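Local coordinates for protein adenylyltransferase and sulfurtransferase uba4 (Chaetomium thermophilum, PDB 6YUB) that probably activates a ubiquitin-like sulfur carrier by adenylation and then thiolates it, serving tRNA 2-thiolation and molybdenum cofactor biosynthesis, at residues G43-P48 against V216-E221; V127-T132 against G220-I225. One frame throughout, in Å; residues are numbered along the deposited sequence.

Both interactions lie in the ThiF-family adenylyltransferase part of the protein and use helix 208-228. Their centres are about 8 Å apart, and Gly220 and Glu221 belong to both. Interaction 1 sets the helix against the glycine-rich turn after strand 36-40. Interaction 2 sets the following turn of the same helix against strand 127-130. Gln218 of interaction 1 ties the two together, with NE2 probably hydrogen-bonded to the backbone O of Asp130 at 3.1 Å. Leu45 CB also packs on Cys131 CB at 3.7 Å. The predicted ATP site borders this junction: Gly44 is within interaction 1, and the side chain of Leu45 is about 4 Å from that of Asp133.

Interaction 1. Residues G43-P48 against V216-E221; sequences GGLGCP and VAQAGE
Pro48 and Val216 mark the closest backbone approach, with their CA atoms 5.4 Å apart. Residues 43-48 turn from a loop into helix 46-56, and Cys47 N bonds to Gly43 O at 2.8 Å. Residues 216-221 are regular helix within 208-228. No hydrogen bond joins the two segments. Pro48 CB meets the CG2 methyl of Val216 at 3.9 Å. That methyl lies anti to the carbonyl carbon of Val216, beside the backbone N, and Pro48 CB is also 4.0 Å from Val216 N. Gly43 and Gly46 fit a Rossmann-type GxGxxG pattern, the strand-turn-helix element expected in the nucleotide-binding fold of this family. Gly44 is a predicted ATP-binding residue. Leu45, within the turn, reaches the second point of contact. Its side chain crosses that of Gln218 at about a right angle. Gln218 OE1 comes 3.9 Å from Leu45 CB and 4.0 Å from Leu45 CD2. The Gln218 chain runs extended beyond CG (chi2 -178°), which carries the amide out from the helix. Its NE2 is held by the backbone O atoms of Asp130 and Val153, whereas OE1 is buried with no hydrogen-bonding partner in the model, packed near Cys131 SG. Tyr52 of helix 46-56 packs on Val216 and Ala219. On the chain of another protein, an aromatic side chain packs on Pro48 and an apolar one on Val216.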
# COMPACT_ATOMS: atom_id res chain seq x y z
N GLY B 43 7.55 10.98 -12.55
CA GLY B 43 6.22 11.36 -12.14
C GLY B 43 5.74 10.68 -10.87
O GLY B 43 6.48 10.60 -9.89
N GLY B 44 4.50 10.16 -10.90
CA GLY B 44 3.91 9.62 -9.69
C GLY B 44 4.66 8.42 -9.15
O GLY B 44 4.77 8.24 -7.93
N LEU B 45 5.15 7.57 -10.04
CA LEU B 45 5.96 6.43 -9.61
C LEU B 45 7.40 6.86 -9.34
O LEU B 45 8.01 6.42 -8.36
CB LEU B 45 5.92 5.33 -10.67
CG LEU B 45 4.59 4.58 -10.83
CD1 LEU B 45 4.57 3.79 -12.12
CD2 LEU B 45 4.35 3.66 -9.63
N GLY B 46 7.95 7.73 -10.19
CA GLY B 46 9.36 8.07 -10.10
C GLY B 46 9.71 8.94 -8.91
O GLY B 46 10.82 8.82 -8.36
N CYS B 47 8.81 9.83 -8.50
CA CYS B 47 9.14 10.75 -7.41
C CYS B 47 9.36 10.02 -6.09
O CYS B 47 10.43 10.22 -5.47
CB CYS B 47 8.03 11.80 -7.26
SG CYS B 47 8.04 13.07 -8.56
N PRO B 48 8.44 9.18 -5.60
CA PRO B 48 8.70 8.47 -4.34
C PRO B 48 9.87 7.51 -4.43
O PRO B 48 10.65 7.39 -3.48
CB PRO B 48 7.37 7.75 -4.06
CG PRO B 48 6.66 7.71 -5.38
CD PRO B 48 7.07 8.96 -6.10
N VAL B 216 7.30 3.77 -3.62
CA VAL B 216 8.07 3.42 -2.42
C VAL B 216 8.46 1.95 -2.45
O VAL B 216 9.61 1.59 -2.17
CB VAL B 216 7.28 3.78 -1.15
CG1 VAL B 216 7.96 3.21 0.08
CG2 VAL B 216 7.12 5.29 -1.03
N ALA B 217 7.51 1.08 -2.82
CA ALA B 217 7.82 -0.34 -2.93
C ALA B 217 8.93 -0.60 -3.94
O ALA B 217 9.79 -1.46 -3.72
CB ALA B 217 6.55 -1.11 -3.31
N GLN B 218 8.94 0.15 -5.05
CA GLN B 218 10.00 -0.01 -6.04
C GLN B 218 11.37 0.28 -5.44
O GLN B 218 12.33 -0.45 -5.70
CB GLN B 218 9.75 0.91 -7.22
CG GLN B 218 8.91 0.34 -8.32
CD GLN B 218 8.77 1.31 -9.48
OE1 GLN B 218 8.11 2.35 -9.35
NE2 GLN B 218 9.39 0.99 -10.60
N ALA B 219 11.47 1.36 -4.65
CA ALA B 219 12.74 1.68 -4.01
C ALA B 219 13.14 0.58 -3.03
O ALA B 219 14.30 0.16 -2.99
CB ALA B 219 12.64 3.03 -3.30
N GLY B 220 12.18 0.09 -2.24
CA GLY B 220 12.49 -0.99 -1.31
C GLY B 220 13.06 -2.21 -2.00
O GLY B 220 13.93 -2.89 -1.45
N GLU B 221 12.59 -2.50 -3.22
CA GLU B 221 13.10 -3.66 -3.94
C GLU B 221 14.50 -3.41 -4.48
O GLU B 221 15.38 -4.27 -4.37
CB GLU B 221 12.14 -4.04 -5.06
CG GLU B 221 10.82 -4.58 -4.57
CD GLU B 221 11.00 -5.73 -3.58
OE1 GLU B 221 11.56 -6.77 -3.97
OE2 GLU B 221 10.59 -5.56 -2.41

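Interaction 2. Residues V127-T132 against G220-I225; sequences VILDCT and GEAIKI
Strand 127-130 and helix segment 220-225 run nearly antiparallel, at 169°, with their axes 9.7 Å apart at closest approach. The nearest CA atoms are those of Val127 and Ala222. The contact is wholly apolar. Ala222 points its CB at the strand and meets two side chains from alternate strand positions. Leu129 CD1 is 4.0 Å from Ala222 CB, and Val127 CG1 is 4.4 Å from Ala222 CB. Val127 splits its two methyls between the helix residues: CG1, anti to the backbone N (chi1 175°), faces Ala222, while Val127 CG2 meets Ile225 CG2 at 4.1 Å. Ile225 is one helical turn beyond Ala222 and meets Val127 obliquely. At the end of the strand, Asp130 OD1 accepts from Thr132 N at 3.2 Å, forming an Asx turn. Thr132 OG1 donates to Asp130 OD1 at 2.7 Å on the syn lone pair; the backbone N comes from above the carboxylate plane. On the helix, Lys224 NZ forms a salt bridge with Glu221 OE2 and also bonds to the backbone of another protein chain. In the mixed beta-sheet, strand 127-130 lies between parallel strands 36-40 and 152-158. Helix 135-148 packs on Ile128 and Asp130, while Leu53 of helix 46-56 touches both Leu129 and Ala222.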
# COMPACT_ATOMS: atom_id res chain seq x y z
N VAL B 127 20.73 -1.50 -11.92
CA VAL B 127 19.34 -1.89 -11.69
C VAL B 127 18.44 -0.88 -12.40
O VAL B 127 18.68 0.33 -12.32
CB VAL B 127 19.00 -1.96 -10.19
CG1 VAL B 127 17.52 -2.24 -10.00
CG2 VAL B 127 19.85 -3.01 -9.51
N ILE B 128 17.42 -1.38 -13.08
CA ILE B 128 16.52 -0.54 -13.86
C ILE B 128 15.16 -0.51 -13.17
O ILE B 128 14.63 -1.56 -12.80
CB ILE B 128 16.37 -1.05 -15.31
CG1 ILE B 128 17.74 -1.35 -15.93
CG2 ILE B 128 15.61 -0.05 -16.14
CD1 ILE B 128 18.70 -0.20 -15.90
N LEU B 129 14.61 0.68 -13.00
CA LEU B 129 13.25 0.86 -12.49
C LEU B 129 12.42 1.50 -13.59
O LEU B 129 12.75 2.60 -14.07
CB LEU B 129 13.24 1.70 -11.22
CG LEU B 129 13.54 0.99 -9.90
CD1 LEU B 129 14.93 0.37 -9.93
CD2 LEU B 129 13.40 1.95 -8.72
N ASP B 130 11.36 0.82 -14.00
CA ASP B 130 10.42 1.37 -14.97
C ASP B 130 9.33 2.13 -14.21
O ASP B 130 8.47 1.51 -13.57
CB ASP B 130 9.81 0.27 -15.84
CG ASP B 130 8.48 0.68 -16.45
OD1 ASP B 130 8.44 1.70 -17.18
OD2 ASP B 130 7.46 0.00 -16.18
N CYS B 131 9.38 3.46 -14.27
CA CYS B 131 8.36 4.32 -13.68
C CYS B 131 7.58 5.09 -14.75
O CYS B 131 7.01 6.15 -14.45
CB CYS B 131 8.98 5.28 -12.68
SG CYS B 131 9.99 4.50 -11.37
N THR B 132 7.55 4.58 -15.98
CA THR B 132 6.93 5.31 -17.08
C THR B 132 5.41 5.32 -16.99
O THR B 132 4.77 6.29 -17.40
CB THR B 132 7.36 4.69 -18.43
OG1 THR B 132 6.85 3.35 -18.52
CG2 THR B 132 8.87 4.67 -18.56
N GLY B 220 12.18 0.09 -2.24
CA GLY B 220 12.49 -0.99 -1.31
C GLY B 220 13.06 -2.21 -2.00
O GLY B 220 13.93 -2.89 -1.45
N GLU B 221 12.59 -2.50 -3.22
CA GLU B 221 13.10 -3.66 -3.94
C GLU B 221 14.50 -3.41 -4.48
O GLU B 221 15.38 -4.27 -4.37
CB GLU B 221 12.14 -4.04 -5.06
CG GLU B 221 10.82 -4.58 -4.57
CD GLU B 221 11.00 -5.73 -3.58
OE1 GLU B 221 11.56 -6.77 -3.97
OE2 GLU B 221 10.59 -5.56 -2.41
N ALA B 222 14.72 -2.23 -5.08
CA ALA B 222 16.05 -1.90 -5.58
C ALA B 222 17.08 -1.97 -4.47
O ALA B 222 18.20 -2.45 -4.68
CB ALA B 222 16.04 -0.50 -6.21
N ILE B 223 16.73 -1.49 -3.27
CA ILE B 223 17.64 -1.56 -2.14
C ILE B 223 17.90 -3.01 -1.75
O ILE B 223 19.05 -3.40 -1.49
CB ILE B 223 17.08 -0.74 -0.95
CG1 ILE B 223 17.13 0.75 -1.29
CG2 ILE B 223 17.85 -1.04 0.32
CD1 ILE B 223 16.39 1.64 -0.30
N LYS B 224 16.85 -3.84 -1.72
CA LYS B 224 17.03 -5.26 -1.45
C LYS B 224 18.05 -5.88 -2.41
O LYS B 224 18.98 -6.58 -2.00
CB LYS B 224 15.71 -6.01 -1.58
CG LYS B 224 14.74 -5.83 -0.43
CD LYS B 224 13.52 -6.72 -0.68
CE LYS B 224 12.33 -6.30 0.16
NZ LYS B 224 11.10 -7.05 -0.26
N ILE B 225 17.87 -5.63 -3.71
CA ILE B 225 18.72 -6.25 -4.72
C ILE B 225 20.18 -5.88 -4.49
O ILE B 225 21.06 -6.75 -4.48
CB ILE B 225 18.25 -5.85 -6.13
CG1 ILE B 225 16.87 -6.43 -6.41
CG2 ILE B 225 19.27 -6.30 -7.17
CD1 ILE B 225 16.18 -5.83 -7.63